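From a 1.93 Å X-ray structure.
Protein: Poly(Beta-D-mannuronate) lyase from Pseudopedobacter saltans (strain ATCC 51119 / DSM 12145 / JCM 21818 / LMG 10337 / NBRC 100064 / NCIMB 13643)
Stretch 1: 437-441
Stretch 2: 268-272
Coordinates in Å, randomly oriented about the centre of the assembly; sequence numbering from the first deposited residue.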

# COMPACT_ATOMS: atom_id res chain seq x y z
N GLY A 437 12.26 11.58 18.01
CA GLY A 437 10.87 11.33 17.73
C GLY A 437 10.32 12.24 16.65
O GLY A 437 11.01 13.09 16.09
N VAL A 438 9.03 12.06 16.37
CA VAL A 438 8.33 12.75 15.29
C VAL A 438 8.46 14.26 15.43
O VAL A 438 7.93 14.85 16.37
CB VAL A 438 6.86 12.30 15.27
CG1 VAL A 438 6.00 13.23 14.39
CG2 VAL A 438 6.76 10.83 14.88
N ARG A 439 9.19 14.91 14.50
CA ARG A 439 9.36 16.36 14.59
C ARG A 439 8.30 17.15 13.83
O ARG A 439 7.99 18.28 14.23
CB ARG A 439 10.77 16.78 14.12
CG ARG A 439 11.08 16.49 12.67
CD ARG A 439 12.50 16.92 12.24
NE ARG A 439 12.70 18.37 12.21
CZ ARG A 439 12.39 19.12 11.15
NH1 ARG A 439 11.85 18.53 10.08
NH2 ARG A 439 12.60 20.44 11.14
N ILE A 440 7.72 16.60 12.77
CA ILE A 440 6.59 17.22 12.10
C ILE A 440 5.34 16.47 12.57
O ILE A 440 5.00 15.40 12.06
CB ILE A 440 6.74 17.19 10.57
CG1 ILE A 440 8.16 17.62 10.17
CG2 ILE A 440 5.69 18.10 9.92
CD1 ILE A 440 8.45 17.49 8.67
N LYS A 441 4.68 17.04 13.58
CA LYS A 441 3.50 16.42 14.17
C LYS A 441 2.25 16.94 13.48
O LYS A 441 2.03 18.16 13.41
CB LYS A 441 3.45 16.71 15.68
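Stretch 2 (268-272) VNNYV

What holds stretch 2 to stretch 1 most firmly? A single oxygen, Asn269 OD1, accepts two backbone hydrogen bonds from consecutive residues. Ile440 N donates to Asn269 OD1 at 3.1 Å with an almost linear N-H...O angle of 174°, and Arg439 N donates to Asn269 OD1 at 2.9 Å, though with a more bent angle of 134°. Both donors are main-chain amides, so neither bond uses a side chain of stretch 1.

How does Asn269 reach these amides? Its CA-to-CB bond points sideways, but with chi1 near -68° (m) the end of the side chain comes nearer to stretch 1. Its backbone has phi/psi of 61/33, a left-handed conformation that asparagine tolerates better than most residues. The amide also meets side chains: Arg439 CG lies 3.4 Å from Asn269 OD1, and Ile440 CD1 comes within 3.2 Å of Asn269 ND2.

Where do the two backbones come closest? The nearest CA atoms are those of Val438 and Asn269, 4.4 Å apart. Stretch 1 has no regular helix or strand here, and stretch 2 passes from the loop at Asn269 and Asn270 into a strand at Tyr271 and Val272. The two chains run roughly across each other, so the contact is a local meeting around Asn269, not a ladder of paired strands.

What packs around this polar centre? Val438, in the t rotamer, lays CG2 along the backbone of stretch 2: Val438 CG2 is 3.7 Å from Asn269 C and 3.2 Å from Asn270 O. Farther along, Val438 CG2 makes an apolar contact with Tyr271 CB at 4.3 Å. Asn270 directs its CA-to-CB bond away, so it meets the valine through its backbone, while Val272 lies out of reach. Altogether the two stretches bury 252 Å², both sides summed.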

# COMPACT_ATOMS: atom_id res chain seq x y z
N VAL A 268 10.36 8.76 7.78
CA VAL A 268 10.49 9.93 8.66
C VAL A 268 9.13 10.32 9.22
O VAL A 268 8.11 10.23 8.54
CB VAL A 268 11.11 11.13 7.91
CG1 VAL A 268 11.46 12.24 8.89
CG2 VAL A 268 12.36 10.69 7.13
N ASN A 269 9.13 10.77 10.49
CA ASN A 269 7.95 11.36 11.14
C ASN A 269 6.77 10.40 11.24
O ASN A 269 5.62 10.83 11.21
CB ASN A 269 7.53 12.65 10.44
CG ASN A 269 8.55 13.76 10.64
OD1 ASN A 269 9.02 13.98 11.75
ND2 ASN A 269 8.91 14.45 9.56
N ASN A 270 7.05 9.10 11.40
CA ASN A 270 5.99 8.12 11.63
C ASN A 270 5.79 7.88 13.13
O ASN A 270 6.75 7.81 13.89
CB ASN A 270 6.32 6.80 10.92
CG ASN A 270 6.51 6.99 9.41
OD1 ASN A 270 5.54 7.23 8.69
ND2 ASN A 270 7.75 6.94 8.95
N TYR A 271 4.54 7.73 13.52
CA TYR A 271 4.17 7.46 14.91
C TYR A 271 3.54 6.07 15.00
O TYR A 271 2.43 5.85 14.49
CB TYR A 271 3.21 8.52 15.42
CG TYR A 271 2.91 8.43 16.89
CD1 TYR A 271 3.71 9.09 17.81
CD2 TYR A 271 1.80 7.74 17.36
CE1 TYR A 271 3.44 9.04 19.16
CE2 TYR A 271 1.52 7.69 18.72
CZ TYR A 271 2.36 8.34 19.61
OH TYR A 271 2.11 8.31 20.95
N VAL A 272 4.23 5.14 15.65
CA VAL A 272 3.78 3.75 15.78
C VAL A 272 3.67 3.43 17.26
O VAL A 272 4.61 3.67 18.02
CB VAL A 272 4.76 2.77 15.09
CG1 VAL A 272 4.28 1.33 15.23
CG2 VAL A 272 4.92 3.15 13.61